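Local coordinates for protein rhodopsin (Todarodes pacificus, PDB 2Z73) that absorbs light through its retinal chromophore and, when 11-cis retinal isomerises to the all-trans form, activates G-protein signalling to phospholipase C in squid vision, at residues Gly53-Leu58 / Asn75-Asp80; Thr82-Asn87 / Ala306-Asn311; Met126-Ile131 / Ile156-Leu161; Cys203-Gly208 / Val279-Ala284. One frame throughout, in Å; residues are numbered along the deposited sequence.

Interaction 1 (Gly53-Leu58 / Asn75-Asp80); sequences GIVIYL and NLAFSD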
loop_
_atom_site.group_PDB
_atom_site.type_symbol
_atom_site.label_atom_id
_atom_site.label_comp_id
_atom_site.label_asym_id
_atom_site.label_seq_id
_atom_site.Cartn_x
_atom_site.Cartn_y
_atom_site.Cartn_z
ATOM N N GLY A 53 -7.589 9.429 5.471
ATOM C CA GLY A 53 -8.713 9.656 6.365
ATOM C C GLY A 53 -9.979 9.782 5.528
ATOM O O GLY A 53 -11.014 9.207 5.844
ATOM N N ILE A 54 -9.875 10.537 4.441
ATOM C CA ILE A 54 -11.003 10.743 3.559
ATOM C C ILE A 54 -11.553 9.438 3.002
ATOM O O ILE A 54 -12.765 9.242 2.965
ATOM C CB ILE A 54 -10.628 11.648 2.386
ATOM C CG1 ILE A 54 -10.160 13.002 2.915
ATOM C CG2 ILE A 54 -11.814 11.805 1.459
ATOM C CD1 ILE A 54 -9.877 14.016 1.833
ATOM N N VAL A 55 -10.675 8.545 2.557
ATOM C CA VAL A 55 -11.149 7.287 2.015
ATOM C C VAL A 55 -11.842 6.506 3.119
ATOM O O VAL A 55 -12.957 6.015 2.928
ATOM C CB VAL A 55 -9.993 6.448 1.341
ATOM C CG1 VAL A 55 -8.685 6.693 2.044
ATOM C CG2 VAL A 55 -10.337 4.960 1.352
ATOM N N ILE A 56 -11.218 6.421 4.285
ATOM C CA ILE A 56 -11.847 5.713 5.393
ATOM C C ILE A 56 -13.199 6.340 5.757
ATOM O O ILE A 56 -14.183 5.628 5.968
ATOM C CB ILE A 56 -10.973 5.723 6.653
ATOM C CG1 ILE A 56 -9.665 4.966 6.399
ATOM C CG2 ILE A 56 -11.752 5.103 7.817
ATOM C CD1 ILE A 56 -8.749 4.924 7.610
ATOM N N TYR A 57 -13.239 7.668 5.836
ATOM C CA TYR A 57 -14.470 8.376 6.177
ATOM C C TYR A 57 -15.532 8.104 5.127
ATOM O O TYR A 57 -16.588 7.561 5.441
ATOM C CB TYR A 57 -14.207 9.886 6.285
ATOM C CG TYR A 57 -15.437 10.730 6.580
ATOM C CD1 TYR A 57 -15.977 11.569 5.607
ATOM C CD2 TYR A 57 -16.060 10.684 7.828
ATOM C CE1 TYR A 57 -17.096 12.338 5.866
ATOM C CE2 TYR A 57 -17.185 11.446 8.093
ATOM C CZ TYR A 57 -17.697 12.271 7.109
ATOM O OH TYR A 57 -18.817 13.036 7.358
ATOM N N LEU A 58 -15.239 8.467 3.879
ATOM C CA LEU A 58 -16.175 8.264 2.776
ATOM C C LEU A 58 -16.603 6.804 2.561
ATOM O O LEU A 58 -17.790 6.526 2.391
ATOM C CB LEU A 58 -15.583 8.828 1.479
ATOM C CG LEU A 58 -16.124 10.179 0.997
ATOM C CD1 LEU A 58 -16.483 11.071 2.171
ATOM C CD2 LEU A 58 -15.094 10.852 0.104
ATOM N N ASN A 75 -9.213 -1.094 4.984
ATOM C CA ASN A 75 -8.081 -1.673 5.698
ATOM C C ASN A 75 -6.765 -1.101 5.159
ATOM O O ASN A 75 -5.851 -0.789 5.930
ATOM C CB ASN A 75 -8.091 -3.200 5.559
ATOM C CG ASN A 75 -6.972 -3.856 6.345
ATOM O OD1 ASN A 75 -6.977 -3.850 7.577
ATOM N ND2 ASN A 75 -6.000 -4.415 5.640
ATOM N N LEU A 76 -6.686 -0.971 3.834
ATOM C CA LEU A 76 -5.501 -0.431 3.172
ATOM C C LEU A 76 -5.287 1.026 3.608
ATOM O O LEU A 76 -4.166 1.443 3.905
ATOM C CB LEU A 76 -5.692 -0.472 1.657
ATOM C CG LEU A 76 -4.505 -0.766 0.744
ATOM C CD1 LEU A 76 -4.855 -0.325 -0.668
ATOM C CD2 LEU A 76 -3.252 -0.043 1.219
ATOM N N ALA A 77 -6.370 1.798 3.638
ATOM C CA ALA A 77 -6.291 3.196 4.027
ATOM C C ALA A 77 -5.879 3.352 5.488
ATOM O O ALA A 77 -5.159 4.290 5.827
ATOM C CB ALA A 77 -7.618 3.883 3.782
ATOM N N PHE A 78 -6.338 2.452 6.353
ATOM C CA PHE A 78 -5.979 2.531 7.771
ATOM C C PHE A 78 -4.478 2.274 7.853
ATOM O O PHE A 78 -3.748 2.942 8.592
ATOM C CB PHE A 78 -6.713 1.461 8.587
ATOM C CG PHE A 78 -6.383 1.487 10.054
ATOM C CD1 PHE A 78 -7.240 2.086 10.963
ATOM C CD2 PHE A 78 -5.185 0.955 10.521
ATOM C CE1 PHE A 78 -6.912 2.162 12.311
ATOM C CE2 PHE A 78 -4.849 1.028 11.874
ATOM C CZ PHE A 78 -5.710 1.632 12.765
ATOM N N SER A 79 -4.040 1.290 7.079
ATOM C CA SER A 79 -2.653 0.913 7.007
ATOM C C SER A 79 -1.809 2.105 6.583
ATOM O O SER A 79 -0.854 2.486 7.260
ATOM C CB SER A 79 -2.485 -0.218 5.990
ATOM O OG SER A 79 -1.145 -0.655 5.899
ATOM N N ASP A 80 -2.166 2.702 5.457
ATOM C CA ASP A 80 -1.429 3.846 4.937
ATOM C C ASP A 80 -1.554 5.059 5.842
ATOM O O ASP A 80 -0.625 5.878 5.952
ATOM C CB ASP A 80 -1.905 4.158 3.526
ATOM C CG ASP A 80 -1.598 3.036 2.562
ATOM O OD1 ASP A 80 -2.157 3.026 1.441
ATOM O OD2 ASP A 80 -0.790 2.165 2.929
#
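Ile56 and Ala77 mark the closest backbone approach, their CA atoms 6.3 Å apart, where the short helical segments 53-58 and 75-80 run roughly antiparallel at 149° with axes 8.7 Å apart. The small side chain of Ala77 fits against two branched residues of the facing helix. Its CB lies 3.5 Å from Val55 CG1 and equally close, 3.5 Å, to Ile56 CG1. Ile56 reaches further. With CG1 beside its own backbone N (chi1 -64°) and the chain extended beyond it (chi2 -180°), the terminal CD1 passes the methyl and lands against backbone, 3.7 Å from Phe78 CA. The same CD1 grazes Phe78 CB at 4.1 Å, whereas the ring of Phe78 leads away from segment 53-58. No hydrogen bond joins the two segments, and their contact is apolar. Cutting Ile56 back to an alanine would remove CG1 and CD1, and would probably leave the Ala77 methyl with less cover and a gap beside the Phe78 backbone. A palmitic acid molecule touches both Ile56 and Phe78, and Val55 also packs on Pro312, which brings helix 311-318 to the contact. This is the close antiparallel packing of transmembrane helices 1 and 2 in the seven-helix bundle of the rhodopsin-like receptors.

Interaction 2 (Thr82-Asn87 / Ala306-Asn311); sequences TFSLVN and ASAIHN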
loop_
_atom_site.group_PDB
_atom_site.type_symbol
_atom_site.label_atom_id
_atom_site.label_comp_id
_atom_site.label_asym_id
_atom_site.label_seq_id
_atom_site.Cartn_x
_atom_site.Cartn_y
_atom_site.Cartn_z
ATOM N N THR A 82 -1.812 5.095 9.233
ATOM C CA THR A 82 -0.900 4.867 10.346
ATOM C C THR A 82 0.564 4.978 9.933
ATOM O O THR A 82 1.396 5.449 10.701
ATOM C CB THR A 82 -1.111 3.462 10.988
ATOM O OG1 THR A 82 -2.508 3.177 11.088
ATOM C CG2 THR A 82 -0.502 3.412 12.388
ATOM N N PHE A 83 0.883 4.522 8.728
ATOM C CA PHE A 83 2.263 4.601 8.251
ATOM C C PHE A 83 2.668 6.073 8.184
ATOM O O PHE A 83 3.676 6.492 8.746
ATOM C CB PHE A 83 2.376 4.001 6.852
ATOM C CG PHE A 83 3.787 3.800 6.397
ATOM C CD1 PHE A 83 4.387 2.550 6.509
ATOM C CD2 PHE A 83 4.523 4.859 5.877
ATOM C CE1 PHE A 83 5.700 2.352 6.110
ATOM C CE2 PHE A 83 5.838 4.678 5.474
ATOM C CZ PHE A 83 6.432 3.423 5.588
ATOM N N SER A 84 1.858 6.849 7.478
ATOM C CA SER A 84 2.113 8.264 7.304
ATOM C C SER A 84 2.176 9.019 8.632
ATOM O O SER A 84 3.013 9.915 8.796
ATOM C CB SER A 84 1.032 8.874 6.403
ATOM O OG SER A 84 0.888 8.109 5.203
ATOM N N LEU A 85 1.302 8.657 9.572
ATOM C CA LEU A 85 1.268 9.312 10.877
ATOM C C LEU A 85 2.571 9.076 11.644
ATOM O O LEU A 85 3.323 10.009 11.957
ATOM C CB LEU A 85 0.121 8.764 11.732
ATOM C CG LEU A 85 -0.555 9.676 12.781
ATOM C CD1 LEU A 85 -1.026 8.812 13.942
ATOM C CD2 LEU A 85 0.387 10.764 13.284
ATOM N N VAL A 86 2.806 7.803 11.946
ATOM C CA VAL A 86 3.953 7.377 12.705
ATOM C C VAL A 86 5.312 7.618 12.050
ATOM O O VAL A 86 6.276 7.944 12.729
ATOM C CB VAL A 86 3.833 5.882 13.060
ATOM C CG1 VAL A 86 5.049 5.429 13.862
ATOM C CG2 VAL A 86 2.571 5.642 13.847
ATOM N N ASN A 87 5.384 7.456 10.736
ATOM C CA ASN A 87 6.643 7.624 10.032
ATOM C C ASN A 87 7.003 9.045 9.624
ATOM O O ASN A 87 8.105 9.288 9.148
ATOM C CB ASN A 87 6.665 6.719 8.796
ATOM C CG ASN A 87 6.792 5.251 9.154
ATOM O OD1 ASN A 87 7.860 4.788 9.547
ATOM N ND2 ASN A 87 5.697 4.513 9.031
ATOM N N ALA A 306 6.804 7.559 1.135
ATOM C CA ALA A 306 5.725 8.309 0.511
ATOM C C ALA A 306 4.701 7.376 -0.130
ATOM O O ALA A 306 3.565 7.765 -0.371
ATOM C CB ALA A 306 6.287 9.278 -0.529
ATOM N N SER A 307 5.098 6.135 -0.392
ATOM C CA SER A 307 4.172 5.181 -1.005
ATOM C C SER A 307 2.814 5.203 -0.335
ATOM O O SER A 307 1.801 5.146 -0.997
ATOM C CB SER A 307 4.722 3.746 -0.949
ATOM O OG SER A 307 3.803 2.806 -1.515
ATOM N N ALA A 308 2.796 5.295 0.986
ATOM C CA ALA A 308 1.536 5.281 1.718
ATOM C C ALA A 308 0.628 6.498 1.509
ATOM O O ALA A 308 -0.419 6.599 2.148
ATOM C CB ALA A 308 1.805 5.082 3.212
ATOM N N ILE A 309 1.007 7.412 0.623
ATOM C CA ILE A 309 0.182 8.592 0.389
ATOM C C ILE A 309 -0.334 8.646 -1.042
ATOM O O ILE A 309 -0.818 9.691 -1.483
ATOM C CB ILE A 309 0.968 9.891 0.574
ATOM C CG1 ILE A 309 1.880 10.089 -0.642
ATOM C CG2 ILE A 309 1.743 9.853 1.892
ATOM C CD1 ILE A 309 2.401 11.479 -0.827
ATOM N N HIS A 310 -0.245 7.541 -1.771
ATOM C CA HIS A 310 -0.659 7.576 -3.159
ATOM C C HIS A 310 -2.029 7.045 -3.531
ATOM O O HIS A 310 -2.713 7.654 -4.337
ATOM C CB HIS A 310 0.409 6.906 -4.019
ATOM C CG HIS A 310 1.682 7.689 -4.104
ATOM N ND1 HIS A 310 2.927 7.104 -4.002
ATOM C CD2 HIS A 310 1.902 9.013 -4.278
ATOM C CE1 HIS A 310 3.858 8.035 -4.106
ATOM N NE2 HIS A 310 3.263 9.201 -4.274
ATOM N N ASN A 311 -2.441 5.930 -2.953
ATOM C CA ASN A 311 -3.730 5.357 -3.295
ATOM C C ASN A 311 -4.878 6.360 -3.285
ATOM O O ASN A 311 -5.637 6.435 -4.241
ATOM C CB ASN A 311 -4.055 4.182 -2.365
ATOM C CG ASN A 311 -2.985 3.112 -2.389
ATOM O OD1 ASN A 311 -2.088 3.144 -3.231
ATOM N ND2 ASN A 311 -3.071 2.160 -1.466
#
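The ring of Phe83 meets the CB of Ala308 obliquely, with CD2 3.8 Å from that methyl. One face of the ring is occupied from within its own helix: Asn87 ND2 stands 3.2 Å above the plane, over the centre. That amide is steered by a bond to the Phe83 carbonyl, ND2 to O at 2.8 Å with an N-H...O angle of 147°, the donor tilted 25° from the carbonyl plane. Phe83 O thus accepts twice, since the backbone N of Asn87 also binds it. With chi1 at -169° the ring is swung beside the carbonyl carbon of Phe83, and CB as well as CD2 borders the Ala308 methyl. Next to it, Ser84 OG lies 3.7 Å from Ala308 CB and 3.8 Å from Ile309 CG2. Its hydrogen bond goes back along its own helix to Asp80 O, while Ala308 O is held by Asn52 ND2 of helix 31-61. Segment 306-311 lies between helices 294-306 and 311-318. It follows Lys305, the retinal attachment site, and runs into the NPxxY motif that begins at Asn311; Asn87 itself lines the retinal pocket. With Ser84 OG satisfied within its helix and Ala308 O by a third one, what joins the two segments of transmembrane helices 2 and 7 is van der Waals packing centred on the Ala308 methyl, with Ile309 CG2 beside it.

Interaction 3 (Met126-Ile131 / Ile156-Leu161); sequences MAMISI and IIFVWL
Met128 carries the contact for segment 126-131, and its side chain can be followed outward atom by atom toward Phe158 and Val159. CB leaves the helix facing segment 156-161. The next carbon, CG, is set beside the Met128 backbone N (chi1 -60°) and meets Val159 CG2 at 3.5 Å, the two side chains sliding past each other in opposite directions. A bend at chi2 (-51°) then turns the sulfur away from the straight path, so that SD passes at 4.4 Å from Phe158 CD2. A further bend at chi3 brings the methyl up to the ring: CE is 3.4 Å from Phe158 CD2 and also 3.4 Å from Phe158 CE2, lying close to the ring plane. The methyl thus abuts one C-C bond of the rim instead of resting on a face, and the two side chains cross at about a right angle. Phe158 also meets the ring of Trp162 and touches Met124, which gives it neighbours on its own helix and on helix 104-138. Phe72 of helix 70-87 touches Met128, and Asn75 touches Val159, so a third helix packs against the pair. Across the two segments the chemistry is entirely apolar. Transmembrane helices 3 and 4 are joined here toward their cytoplasmic ends without any hydrogen bond between the segments: the bent methionine chain meets a branched residue with CG and a ring edge with its methyl.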
loop_
_atom_site.group_PDB
_atom_site.type_symbol
_atom_site.label_atom_id
_atom_site.label_comp_id
_atom_site.label_asym_id
_atom_site.label_seq_id
_atom_site.Cartn_x
_atom_site.Cartn_y
_atom_site.Cartn_z
ATOM N N MET A 126 -3.618 -5.665 -0.599
ATOM C CA MET A 126 -3.771 -5.605 -2.045
ATOM C C MET A 126 -3.926 -7.034 -2.566
ATOM O O MET A 126 -4.710 -7.287 -3.480
ATOM C CB MET A 126 -2.571 -4.906 -2.696
ATOM C CG MET A 126 -2.611 -3.386 -2.568
ATOM S SD MET A 126 -1.218 -2.525 -3.354
ATOM C CE MET A 126 -0.777 -1.312 -2.100
ATOM N N ALA A 127 -3.201 -7.972 -1.961
ATOM C CA ALA A 127 -3.301 -9.367 -2.369
ATOM C C ALA A 127 -4.761 -9.820 -2.225
ATOM O O ALA A 127 -5.330 -10.400 -3.153
ATOM C CB ALA A 127 -2.390 -10.233 -1.508
ATOM N N MET A 128 -5.364 -9.552 -1.064
ATOM C CA MET A 128 -6.753 -9.925 -0.825
ATOM C C MET A 128 -7.656 -9.249 -1.850
ATOM O O MET A 128 -8.700 -9.789 -2.240
ATOM C CB MET A 128 -7.206 -9.499 0.571
ATOM C CG MET A 128 -6.413 -10.103 1.699
ATOM S SD MET A 128 -6.288 -11.886 1.525
ATOM C CE MET A 128 -4.545 -12.099 1.822
ATOM N N ILE A 129 -7.263 -8.053 -2.279
ATOM C CA ILE A 129 -8.054 -7.331 -3.252
ATOM C C ILE A 129 -7.894 -7.980 -4.614
ATOM O O ILE A 129 -8.843 -8.042 -5.396
ATOM C CB ILE A 129 -7.629 -5.860 -3.359
ATOM C CG1 ILE A 129 -7.865 -5.151 -2.025
ATOM C CG2 ILE A 129 -8.426 -5.174 -4.470
ATOM C CD1 ILE A 129 -7.381 -3.702 -1.996
ATOM N N SER A 130 -6.691 -8.471 -4.893
ATOM C CA SER A 130 -6.412 -9.117 -6.169
ATOM C C SER A 130 -7.176 -10.433 -6.256
ATOM O O SER A 130 -7.494 -10.908 -7.350
ATOM C CB SER A 130 -4.914 -9.389 -6.315
ATOM O OG SER A 130 -4.498 -10.406 -5.421
ATOM N N ILE A 131 -7.469 -11.017 -5.099
ATOM C CA ILE A 131 -8.199 -12.273 -5.043
ATOM C C ILE A 131 -9.665 -12.027 -5.359
ATOM O O ILE A 131 -10.295 -12.778 -6.111
ATOM C CB ILE A 131 -8.077 -12.908 -3.662
ATOM C CG1 ILE A 131 -6.614 -13.263 -3.395
ATOM C CG2 ILE A 131 -8.948 -14.128 -3.573
ATOM C CD1 ILE A 131 -6.374 -13.894 -2.048
ATOM N N ILE A 156 -8.994 -10.143 6.214
ATOM C CA ILE A 156 -8.206 -9.089 6.857
ATOM C C ILE A 156 -7.545 -9.606 8.137
ATOM O O ILE A 156 -6.428 -9.202 8.463
ATOM C CB ILE A 156 -9.041 -7.821 7.185
ATOM C CG1 ILE A 156 -9.926 -8.061 8.403
ATOM C CG2 ILE A 156 -9.878 -7.424 5.978
ATOM C CD1 ILE A 156 -10.684 -6.827 8.840
ATOM N N ILE A 157 -8.228 -10.498 8.856
ATOM C CA ILE A 157 -7.657 -11.074 10.068
ATOM C C ILE A 157 -6.365 -11.788 9.682
ATOM O O ILE A 157 -5.368 -11.731 10.413
ATOM C CB ILE A 157 -8.597 -12.106 10.732
ATOM C CG1 ILE A 157 -9.810 -11.401 11.338
ATOM C CG2 ILE A 157 -7.843 -12.872 11.811
ATOM C CD1 ILE A 157 -10.766 -12.339 12.051
ATOM N N PHE A 158 -6.384 -12.472 8.538
ATOM C CA PHE A 158 -5.182 -13.152 8.075
ATOM C C PHE A 158 -4.137 -12.072 7.806
ATOM O O PHE A 158 -2.974 -12.193 8.201
ATOM C CB PHE A 158 -5.437 -13.929 6.784
ATOM C CG PHE A 158 -4.179 -14.257 6.025
ATOM C CD1 PHE A 158 -3.214 -15.096 6.578
ATOM C CD2 PHE A 158 -3.936 -13.693 4.775
ATOM C CE1 PHE A 158 -2.017 -15.366 5.896
ATOM C CE2 PHE A 158 -2.743 -13.956 4.088
ATOM C CZ PHE A 158 -1.784 -14.794 4.653
ATOM N N VAL A 159 -4.572 -11.017 7.122
ATOM C CA VAL A 159 -3.696 -9.908 6.795
ATOM C C VAL A 159 -3.012 -9.366 8.045
ATOM O O VAL A 159 -1.793 -9.218 8.078
ATOM C CB VAL A 159 -4.468 -8.742 6.156
ATOM C CG1 VAL A 159 -3.497 -7.624 5.812
ATOM C CG2 VAL A 159 -5.237 -9.220 4.920
ATOM N N TRP A 160 -3.798 -9.059 9.072
ATOM C CA TRP A 160 -3.226 -8.523 10.293
ATOM C C TRP A 160 -2.251 -9.495 10.934
ATOM O O TRP A 160 -1.128 -9.124 11.253
ATOM C CB TRP A 160 -4.328 -8.119 11.282
ATOM C CG TRP A 160 -4.906 -6.745 11.011
ATOM C CD1 TRP A 160 -5.854 -6.419 10.085
ATOM C CD2 TRP A 160 -4.541 -5.515 11.659
ATOM N NE1 TRP A 160 -6.107 -5.064 10.115
ATOM C CE2 TRP A 160 -5.314 -4.487 11.072
ATOM C CE3 TRP A 160 -3.637 -5.183 12.681
ATOM C CZ2 TRP A 160 -5.211 -3.152 11.473
ATOM C CZ3 TRP A 160 -3.536 -3.853 13.079
ATOM C CH2 TRP A 160 -4.320 -2.855 12.474
ATOM N N LEU A 161 -2.661 -10.742 11.117
ATOM C CA LEU A 161 -1.770 -11.727 11.715
ATOM C C LEU A 161 -0.487 -11.828 10.906
ATOM O O LEU A 161 0.619 -11.736 11.448
ATOM C CB LEU A 161 -2.447 -13.094 11.792
ATOM C CG LEU A 161 -3.154 -13.357 13.117
ATOM C CD1 LEU A 161 -2.157 -13.142 14.251
ATOM C CD2 LEU A 161 -4.338 -12.419 13.281
#

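Interaction 4 (Cys203-Gly208 / Val279-Ala284); sequences CMFILG and VVALLA. With RET (retinal), chain D.
The retinal pocket is closed at its ionone-ring end by transmembrane helices 5 and 6, and there Phe205 meets Leu282. The phenyl ring is sandwiched. Over one face stands the retinal methyl C16, 3.6 Å above the plane of the Phe205 ring and over its centre; against the opposite face lies Leu282, whose CD2 makes a CH-pi contact 4.1 Å from the Phe205 ring centroid and 15° off the normal. Leu282 CG lies 3.7 Å from Phe205 CZ. Although CB of Leu282 does not point at the other segment, CG beside the backbone N (chi1 -77°) lets the end of the side chain come nearer. Ala281 CB comes in at the ring edge, 4.3 Å from Phe205 CZ. A neighbouring residue, Met204, extends to the polyene, its SD 3.8 Å from retinal C19. Without the ring of Phe205, as with an alanine here, retinal C16 and the Leu282 isopropyl group would probably face a gap, with the ionone ring freer to shift. The backbone widens to a pi-type turn over 204-208. A phenyl ring between chromophore and transmembrane helix 6 belongs to the hydrophobic ionone-ring subsite of an opsin retinal pocket.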
loop_
_atom_site.group_PDB
_atom_site.type_symbol
_atom_site.label_atom_id
_atom_site.label_comp_id
_atom_site.label_asym_id
_atom_site.label_seq_id
_atom_site.Cartn_x
_atom_site.Cartn_y
_atom_site.Cartn_z
ATOM N N CYS A 203 13.351 -13.756 5.588
ATOM C CA CYS A 203 11.948 -13.998 5.888
ATOM C C CYS A 203 11.094 -12.795 5.486
ATOM O O CYS A 203 10.002 -12.954 4.925
ATOM C CB CYS A 203 11.767 -14.276 7.377
ATOM S SG CYS A 203 12.073 -15.976 7.855
ATOM N N MET A 204 11.594 -11.597 5.788
ATOM C CA MET A 204 10.878 -10.379 5.456
ATOM C C MET A 204 10.662 -10.295 3.959
ATOM O O MET A 204 9.527 -10.157 3.490
ATOM C CB MET A 204 11.646 -9.144 5.932
ATOM C CG MET A 204 11.376 -8.767 7.383
ATOM S SD MET A 204 12.193 -7.255 7.863
ATOM C CE MET A 204 11.618 -7.088 9.539
ATOM N N PHE A 205 11.756 -10.387 3.211
ATOM C CA PHE A 205 11.706 -10.321 1.760
ATOM C C PHE A 205 10.864 -11.413 1.111
ATOM O O PHE A 205 10.050 -11.145 0.235
ATOM C CB PHE A 205 13.123 -10.386 1.208
ATOM C CG PHE A 205 13.803 -9.054 1.136
ATOM C CD1 PHE A 205 13.688 -8.266 0.001
ATOM C CD2 PHE A 205 14.535 -8.576 2.203
ATOM C CE1 PHE A 205 14.293 -7.021 -0.068
ATOM C CE2 PHE A 205 15.141 -7.335 2.141
ATOM C CZ PHE A 205 15.018 -6.554 0.998
ATOM N N ILE A 206 11.058 -12.651 1.539
ATOM C CA ILE A 206 10.320 -13.761 0.953
ATOM C C ILE A 206 8.884 -13.880 1.464
ATOM O O ILE A 206 7.944 -13.909 0.670
ATOM C CB ILE A 206 11.097 -15.080 1.172
ATOM C CG1 ILE A 206 12.479 -14.947 0.531
ATOM C CG2 ILE A 206 10.365 -16.240 0.534
ATOM C CD1 ILE A 206 13.489 -15.969 0.993
ATOM N N LEU A 207 8.703 -13.932 2.780
ATOM C CA LEU A 207 7.355 -14.053 3.332
ATOM C C LEU A 207 6.559 -12.751 3.287
ATOM O O LEU A 207 5.399 -12.731 2.885
ATOM C CB LEU A 207 7.403 -14.566 4.771
ATOM C CG LEU A 207 7.812 -16.028 4.982
ATOM C CD1 LEU A 207 6.980 -16.926 4.072
ATOM C CD2 LEU A 207 9.293 -16.197 4.695
ATOM N N GLY A 208 7.185 -11.660 3.699
ATOM C CA GLY A 208 6.496 -10.388 3.704
ATOM C C GLY A 208 6.295 -9.745 2.349
ATOM O O GLY A 208 5.229 -9.197 2.074
ATOM N N VAL A 279 16.207 -3.088 -2.698
ATOM C CA VAL A 279 17.449 -3.423 -3.369
ATOM C C VAL A 279 18.651 -2.901 -2.588
ATOM O O VAL A 279 19.566 -3.664 -2.274
ATOM C CB VAL A 279 17.454 -2.872 -4.824
ATOM C CG1 VAL A 279 18.853 -2.907 -5.417
ATOM C CG2 VAL A 279 16.528 -3.721 -5.693
ATOM N N VAL A 280 18.651 -1.611 -2.265
ATOM C CA VAL A 280 19.758 -1.037 -1.520
ATOM C C VAL A 280 19.990 -1.795 -0.227
ATOM O O VAL A 280 21.119 -1.896 0.249
ATOM C CB VAL A 280 19.507 0.422 -1.148
ATOM C CG1 VAL A 280 20.682 0.959 -0.318
ATOM C CG2 VAL A 280 19.307 1.246 -2.411
ATOM N N ALA A 281 18.917 -2.320 0.351
ATOM C CA ALA A 281 19.040 -3.066 1.595
ATOM C C ALA A 281 19.808 -4.347 1.315
ATOM O O ALA A 281 20.773 -4.676 2.009
ATOM C CB ALA A 281 17.661 -3.392 2.151
ATOM N N LEU A 282 19.376 -5.062 0.284
ATOM C CA LEU A 282 20.013 -6.316 -0.095
ATOM C C LEU A 282 21.493 -6.166 -0.384
ATOM O O LEU A 282 22.279 -7.044 -0.045
ATOM C CB LEU A 282 19.295 -6.922 -1.301
ATOM C CG LEU A 282 17.981 -7.591 -0.904
ATOM C CD1 LEU A 282 17.267 -8.113 -2.136
ATOM C CD2 LEU A 282 18.263 -8.717 0.085
ATOM N N LEU A 283 21.875 -5.059 -1.013
ATOM C CA LEU A 283 23.281 -4.820 -1.312
ATOM C C LEU A 283 24.045 -4.730 0.000
ATOM O O LEU A 283 25.131 -5.280 0.141
ATOM C CB LEU A 283 23.459 -3.508 -2.090
ATOM C CG LEU A 283 23.300 -3.523 -3.612
ATOM C CD1 LEU A 283 22.010 -4.229 -4.027
ATOM C CD2 LEU A 283 23.314 -2.091 -4.109
ATOM N N ALA A 284 23.455 -4.039 0.968
ATOM C CA ALA A 284 24.084 -3.863 2.266
ATOM C C ALA A 284 24.219 -5.182 3.014
ATOM O O ALA A 284 25.128 -5.352 3.826
ATOM C CB ALA A 284 23.283 -2.868 3.097
HETATM C C1 RET D . 11.126 -5.008 2.228
HETATM C C2 RET D . 10.854 -5.141 0.703
HETATM C C3 RET D . 9.812 -4.191 0.135
HETATM C C4 RET D . 8.496 -4.210 0.931
HETATM C C5 RET D . 8.712 -4.104 2.442
HETATM C C6 RET D . 9.891 -4.454 3.050
HETATM C C7 RET D . 10.101 -4.331 4.553
HETATM C C8 RET D . 10.240 -3.116 5.243
HETATM C C9 RET D . 10.374 -2.806 6.673
HETATM C C10 RET D . 10.459 -1.492 6.917
HETATM C C11 RET D . 10.534 -0.754 8.160
HETATM C C12 RET D . 10.620 0.601 8.329
HETATM C C13 RET D . 10.796 1.785 7.402
HETATM C C14 RET D . 10.752 3.056 7.902
HETATM C C15 RET D . 10.931 4.255 7.074
HETATM C C16 RET D . 11.569 -6.364 2.776
HETATM C C17 RET D . 12.375 -4.075 2.351
HETATM C C18 RET D . 7.468 -3.570 3.102
HETATM C C19 RET D . 10.365 -3.911 7.710
HETATM C C20 RET D . 11.024 1.471 5.906
#

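Along the chain interaction 1 closes first; interaction 2 then spans a long loop within which interactions 3 and 4 follow in turn. Helix 70-87 serves both interactions 1 and 2, whose centres lie 11 Å apart and which meet directly where Leu76 and Asp80 pack on Asn311. Interaction 3 stands about 15 Å from interaction 1, centre to centre, and is tied to it by a probable hydrogen bond from Trp160 NE1 to Asn75 OD1. Interaction 4, beside retinal, touches none of the others; its centre is 20 Å or more from theirs. Together the four contacts sample every transmembrane helix of the bundle, with interaction 4 at the retinal pocket and interactions 1 and 3 nearer the cytoplasmic side.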